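Hemoglobin subunit alpha (Isurus oxyrinchus, PDB 3MKB) carries oxygen in the blood of the shortfin mako shark, binding it at a haem iron as the alpha subunit of an alpha2beta2 haemoglobin tetramer. Local coordinates at the interface of chains A and B and the interface of chains A and C. Residues are numbered along the deposited sequence; one frame, centred on the assembly and turned at random. Chains: chain A, Hemoglobin subunit alpha; chain B/C, Hemoglobin subunit beta.

Contact 1: the interface of chains A and B. Residues chain A 42, 94-95, 139; chain B 37, 89, 91-92, 95.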
# COMPACT_ATOMS: atom_id res chain seq x y z
N TYR A 42 -9.50 1.71 15.73
CA TYR A 42 -9.23 0.64 16.70
C TYR A 42 -9.29 1.01 18.16
O TYR A 42 -9.30 0.12 19.02
CB TYR A 42 -7.82 0.03 16.43
CG TYR A 42 -7.79 -0.65 15.09
CD1 TYR A 42 -8.37 -1.93 14.94
CD2 TYR A 42 -7.24 -0.01 13.98
CE1 TYR A 42 -8.39 -2.55 13.73
CE2 TYR A 42 -7.26 -0.60 12.74
CZ TYR A 42 -7.86 -1.88 12.60
OH TYR A 42 -7.90 -2.52 11.41
N ASP A 94 -6.24 -4.51 10.84
CA ASP A 94 -5.91 -4.68 9.43
C ASP A 94 -4.38 -4.49 9.22
O ASP A 94 -3.79 -3.51 9.69
CB ASP A 94 -6.76 -3.72 8.57
CG ASP A 94 -6.57 -3.91 7.08
OD1 ASP A 94 -5.41 -3.83 6.60
OD2 ASP A 94 -7.57 -4.11 6.37
N PRO A 95 -3.72 -5.50 8.60
CA PRO A 95 -2.30 -5.54 8.44
C PRO A 95 -1.69 -4.34 7.72
O PRO A 95 -0.50 -4.04 7.94
CB PRO A 95 -2.04 -6.85 7.62
CG PRO A 95 -3.30 -7.68 7.76
CD PRO A 95 -4.41 -6.69 8.06
N TYR A 139 -3.13 -14.19 10.29
CA TYR A 139 -4.49 -13.73 10.02
C TYR A 139 -5.43 -14.81 9.41
O TYR A 139 -6.64 -14.83 9.71
CB TYR A 139 -4.42 -12.45 9.17
CG TYR A 139 -4.01 -11.26 10.01
CD1 TYR A 139 -4.97 -10.39 10.45
CD2 TYR A 139 -2.67 -11.05 10.43
CE1 TYR A 139 -4.66 -9.26 11.22
CE2 TYR A 139 -2.33 -9.94 11.25
CZ TYR A 139 -3.37 -9.04 11.65
OH TYR A 139 -3.15 -7.93 12.46
N TRP B 37 -10.28 -10.74 9.21
CA TRP B 37 -10.32 -9.63 10.14
C TRP B 37 -11.50 -8.66 9.92
O TRP B 37 -11.99 -7.98 10.85
CB TRP B 37 -8.94 -8.95 10.19
CG TRP B 37 -8.39 -8.38 8.87
CD1 TRP B 37 -8.57 -7.10 8.38
CD2 TRP B 37 -7.59 -9.08 7.88
NE1 TRP B 37 -7.92 -6.97 7.17
CE2 TRP B 37 -7.30 -8.16 6.85
CE3 TRP B 37 -7.07 -10.38 7.79
CZ2 TRP B 37 -6.51 -8.49 5.74
CZ3 TRP B 37 -6.28 -10.73 6.68
CH2 TRP B 37 -6.01 -9.77 5.67
N ASP B 89 -12.19 0.73 9.98
CA ASP B 89 -10.89 1.05 9.39
C ASP B 89 -11.02 1.33 7.86
O ASP B 89 -11.36 0.46 7.09
CB ASP B 89 -9.93 -0.14 9.64
CG ASP B 89 -8.49 0.15 9.18
OD1 ASP B 89 -8.26 1.16 8.51
OD2 ASP B 89 -7.57 -0.65 9.49
N GLY B 91 -8.89 1.72 5.61
CA GLY B 91 -7.90 0.90 4.94
C GLY B 91 -8.47 -0.41 4.52
O GLY B 91 -7.95 -1.02 3.59
N SER B 92 -9.58 -0.83 5.16
CA SER B 92 -10.27 -2.04 4.77
C SER B 92 -11.36 -1.91 3.74
O SER B 92 -11.80 -2.93 3.24
CB SER B 92 -10.83 -2.78 6.00
OG SER B 92 -9.78 -2.84 6.98
N LEU B 95 -10.97 -3.90 0.58
CA LEU B 95 -11.10 -5.34 0.65
C LEU B 95 -12.54 -5.71 0.26
O LEU B 95 -12.77 -6.74 -0.40
CB LEU B 95 -10.75 -5.87 2.06
CG LEU B 95 -9.37 -5.38 2.53
CD1 LEU B 95 -9.23 -5.85 4.00
CD2 LEU B 95 -8.22 -5.85 1.56
O HOH W 1 -5.77 -3.16 3.85
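A:Asp94 and B:Trp37 meet at the sliding alpha-beta interface of the globin tetramer, the contact between dimers that is rearranged when haemoglobin switches quaternary state. Hydrogen bonds centre on the A:Asp94 carboxylate. The indole NE1 of B:Trp37 donates to A:Asp94 OD2 at 3.0 Å, steeply from above the carboxylate plane, while the oxygen lies close to the plane of the indole. From the opposite face the hydroxyl OG of B:Ser92 donates to the same OD2 at 2.6 Å, toward its anti side, so two donors grip one oxygen. With CG anti to the backbone N (chi1 -175°), A:Asp94 extends its carboxylate across to chain B. A second chain of bonds runs through A:Tyr42. Its phenol OH donates to the anti lone pair of B:Asp89 OD2 at 2.7 Å and accepts a bond from the backbone N of A:Asp94 at 2.7 Å, which ties the tyrosine to the aspartate loop. B:Gly91 N in turn donates to B:Asp89 OD1. Water links A:Asp94 OD1 to the carbonyl O of B:Gly91. The two carboxylates come near each other, OD2 of A:Asp94 to OD2 of B:Asp89 being 4.7 Å, and the hydroxyl, indole and amide donors on them probably ease their repulsion. Ring contacts flank the polar cluster. A:Pro95 CD lies over one face of the indole, 3.5 Å from B:Trp37 CE2. A:Tyr139 stands edge-to-face to the six-membered ring, planes 84° apart, with its CD1 3.4 Å from B:Trp37 CE3.

Contact 2: the interface of chains A and C. Residues chain A 118, 121-122, 125; chain C 33-35.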
# COMPACT_ATOMS: atom_id res chain seq x y z
N PRO A 118 21.31 7.61 6.83
CA PRO A 118 20.68 6.65 5.96
C PRO A 118 21.03 5.19 6.30
O PRO A 118 20.15 4.35 6.21
CB PRO A 118 21.19 7.06 4.58
CG PRO A 118 21.46 8.48 4.70
CD PRO A 118 22.00 8.67 6.06
N HIS A 121 18.93 4.34 9.63
CA HIS A 121 17.54 4.25 9.19
C HIS A 121 17.28 2.95 8.43
O HIS A 121 16.26 2.26 8.66
CB HIS A 121 17.34 5.50 8.31
CG HIS A 121 15.99 5.61 7.67
ND1 HIS A 121 15.66 6.71 6.91
CD2 HIS A 121 14.92 4.79 7.64
CE1 HIS A 121 14.44 6.54 6.41
NE2 HIS A 121 13.97 5.38 6.84
N CYS A 122 18.20 2.60 7.52
CA CYS A 122 18.05 1.38 6.75
C CYS A 122 18.01 0.20 7.73
O CYS A 122 17.12 -0.65 7.66
CB CYS A 122 19.17 1.25 5.68
SG CYS A 122 18.94 -0.19 4.76
N ASP A 125 14.60 0.27 9.78
CA ASP A 125 13.54 -0.09 8.85
C ASP A 125 13.53 -1.57 8.51
O ASP A 125 12.45 -2.17 8.38
CB ASP A 125 13.60 0.70 7.56
CG ASP A 125 12.25 0.72 6.83
OD1 ASP A 125 11.20 0.62 7.49
OD2 ASP A 125 12.25 0.95 5.61
N VAL C 33 19.67 4.65 -0.12
CA VAL C 33 20.25 3.71 0.83
C VAL C 33 19.05 2.95 1.38
O VAL C 33 19.07 1.71 1.46
CB VAL C 33 21.07 4.43 1.95
CG1 VAL C 33 21.47 3.50 3.18
CG2 VAL C 33 22.32 5.04 1.39
N VAL C 34 17.98 3.69 1.75
CA VAL C 34 16.81 3.03 2.36
C VAL C 34 16.00 2.22 1.35
O VAL C 34 15.52 1.12 1.69
CB VAL C 34 15.94 4.02 3.24
CG1 VAL C 34 14.69 3.32 3.82
CG2 VAL C 34 16.79 4.59 4.34
N PHE C 35 15.88 2.73 0.11
CA PHE C 35 15.17 2.08 -1.00
C PHE C 35 16.02 1.97 -2.28
O PHE C 35 15.79 2.70 -3.24
CB PHE C 35 13.85 2.83 -1.32
CG PHE C 35 13.04 3.14 -0.12
CD1 PHE C 35 12.91 4.47 0.33
CD2 PHE C 35 12.40 2.11 0.61
CE1 PHE C 35 12.16 4.78 1.46
CE2 PHE C 35 11.59 2.41 1.76
CZ PHE C 35 11.49 3.73 2.20
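The start of the last globin helix of chain A, 118-135, packs here against the end of helix 20-34 of chain C, in the alpha-beta packing contact that holds each haemoglobin dimer together. C:Val34 carries the centre. Its methyl CG2 sits over the middle of the A:His121 imidazole, 3.5 Å from the ring centroid, a CH-pi contact; the two side chains cross at about a right angle. The other methyl, CG1, points toward the far end of the same ring, 3.7 Å from A:His121 NE2, so the two branches together span the imidazole. The ring is presented by an extended side chain, CG anti to the backbone N (chi1 177°), which carries it away from the helix to lie across the valine. One residue earlier, C:Val33 packs at the first turn of the chain A helix. Its CB rests 3.7 Å from the pyrrolidine CB of A:Pro118, and its CG1 approaches the A:Pro118 carbonyl O at 3.4 Å. A:Cys122 fills in beside these groups, its CB 4.1 Å from C:Val33 CG1 and its thiol directed toward the backbone of the same valine. At the other end of the patch, C:Phe35 follows the helix with its ring against C:Val34 CG1 of its own chain. There the carboxylate of A:Asp125 stands nearly perpendicular to the phenyl plane, its OD2 3.8 Å from C:Val34 CG1.

Contact 3: the interface of chains A and C. Residues chain A 103, 107, 110, 116, 121; chain C 30, 98, 101-102.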
# COMPACT_ATOMS: atom_id res chain seq x y z
N GLU A 103 6.75 3.57 9.81
CA GLU A 103 7.26 4.83 9.32
C GLU A 103 7.15 5.96 10.36
O GLU A 103 8.04 6.81 10.48
CB GLU A 103 6.53 5.20 8.03
CG GLU A 103 7.17 6.43 7.32
CD GLU A 103 8.60 6.19 6.79
OE1 GLU A 103 9.34 7.17 6.58
OE2 GLU A 103 8.96 5.02 6.54
N VAL A 107 10.15 8.15 11.79
CA VAL A 107 10.10 9.63 11.91
C VAL A 107 10.34 10.16 13.33
O VAL A 107 11.02 11.15 13.54
CB VAL A 107 8.81 10.19 11.30
CG1 VAL A 107 8.60 11.70 11.75
CG2 VAL A 107 8.83 9.93 9.80
N ALA A 110 14.01 10.08 13.98
CA ALA A 110 14.66 11.13 13.22
C ALA A 110 14.52 12.43 13.96
O ALA A 110 15.39 13.29 13.86
CB ALA A 110 14.01 11.26 11.82
N PHE A 116 20.93 9.91 12.81
CA PHE A 116 19.94 9.06 12.12
C PHE A 116 20.42 9.26 10.69
O PHE A 116 19.97 10.12 9.92
CB PHE A 116 18.49 9.50 12.40
CG PHE A 116 17.45 8.48 11.98
CD1 PHE A 116 17.28 7.29 12.68
CD2 PHE A 116 16.61 8.74 10.90
CE1 PHE A 116 16.28 6.38 12.29
CE2 PHE A 116 15.63 7.80 10.49
CZ PHE A 116 15.48 6.62 11.21
N HIS A 121 18.93 4.34 9.63
CA HIS A 121 17.54 4.25 9.19
C HIS A 121 17.28 2.95 8.43
O HIS A 121 16.26 2.26 8.66
CB HIS A 121 17.34 5.50 8.31
CG HIS A 121 15.99 5.61 7.67
ND1 HIS A 121 15.66 6.71 6.91
CD2 HIS A 121 14.92 4.79 7.64
CE1 HIS A 121 14.44 6.54 6.41
NE2 HIS A 121 13.97 5.38 6.84
N ARG C 30 19.36 9.54 1.05
CA ARG C 30 18.69 8.64 1.94
C ARG C 30 17.84 7.63 1.22
O ARG C 30 17.88 6.42 1.54
CB ARG C 30 17.83 9.44 2.94
CG ARG C 30 17.06 8.56 3.98
CD ARG C 30 16.31 9.51 5.01
NE ARG C 30 17.26 10.39 5.68
CZ ARG C 30 17.93 10.07 6.79
NH1 ARG C 30 17.73 8.88 7.37
NH2 ARG C 30 18.80 10.92 7.32
N ASP C 98 8.71 10.76 1.37
CA ASP C 98 8.87 10.23 2.76
C ASP C 98 10.29 10.49 3.29
O ASP C 98 10.49 10.74 4.48
CB ASP C 98 8.53 8.73 2.86
CG ASP C 98 7.02 8.45 2.74
OD1 ASP C 98 6.19 9.37 2.99
OD2 ASP C 98 6.66 7.32 2.37
N ILE C 101 10.43 14.05 4.32
CA ILE C 101 9.82 14.18 5.65
C ILE C 101 10.82 13.79 6.73
O ILE C 101 10.93 14.46 7.74
CB ILE C 101 8.52 13.35 5.74
CG1 ILE C 101 7.44 14.07 4.93
CG2 ILE C 101 8.05 13.22 7.21
CD1 ILE C 101 6.30 13.26 4.59
N VAL C 102 11.56 12.68 6.52
CA VAL C 102 12.60 12.29 7.49
C VAL C 102 13.64 13.43 7.61
O VAL C 102 14.09 13.70 8.71
CB VAL C 102 13.23 10.94 7.14
CG1 VAL C 102 14.57 10.66 7.98
CG2 VAL C 102 12.21 9.83 7.43
O HOH W 2 8.81 9.58 6.24
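C:Arg30 reaches from its helix to A:Phe116 and A:His121, forming the firm end of this globin alpha-beta packing interface. Both acceptors lie nearly in its guanidinium plane. NH2 donates to the backbone carbonyl O of A:Phe116 at 3.0 Å, almost straight (170° at H), and NH1 donates to A:His121 ND1, also at 3.0 Å and close to the imidazole plane. The extended first part of the chain brings CD to the edge of the imidazole, and the bend at chi3 (-58°) then swings the guanidinium toward A:Phe116 and A:His121, its plane 25° from the imidazole. This pairing probably favours a histidine with no proton on ND1. Were C:Arg30 an alanine, the A:Phe116 carbonyl and A:His121 ND1 would probably lose these donors, and the imidazole would be less firmly fixed in its rotation. C:Val102 completes the packing: CG1 lies over one guanidinium face of its own chain, offset toward the rim, and at the edge of the A:Phe116 ring, 4.0 Å from CE2, and also meets A:Ala110 CB at 3.9 Å. Toward A:Glu103, past C:Val102 CG2 and A:Val107 CG2 (4.1 Å), the link is looser, through water bridging A:Glu103 OE1 to C:Asp98 O. The two acidic side chains do not pair, A:Glu103 OE1 lying 5.0 Å from C:Asp98 OD2. In the fold, helix 97-112 of chain A runs against helix 93-108 of chain C, while C:Arg30 on helix 20-34 reaches the loop before helix 118-135 of chain A.

Contacts 2 and 3 belong to one alpha-beta interface, their C-alpha centres about 8 Å apart, and they share A:His121: contact 2 uses a face of its imidazole, contact 3 its ring edge and ND1. Helix 118-135 of chain A and helix 20-34 of chain C contribute to both. By the same C-alpha centres contact 1 lies about 27 Å from contact 2 and about 25 Å from contact 3, and joins the same alpha chain to the other beta chain. Each alpha subunit thus touches both beta subunits, through a packing interface that stays largely fixed and a sliding one through which changes at the haems are coupled across the tetramer.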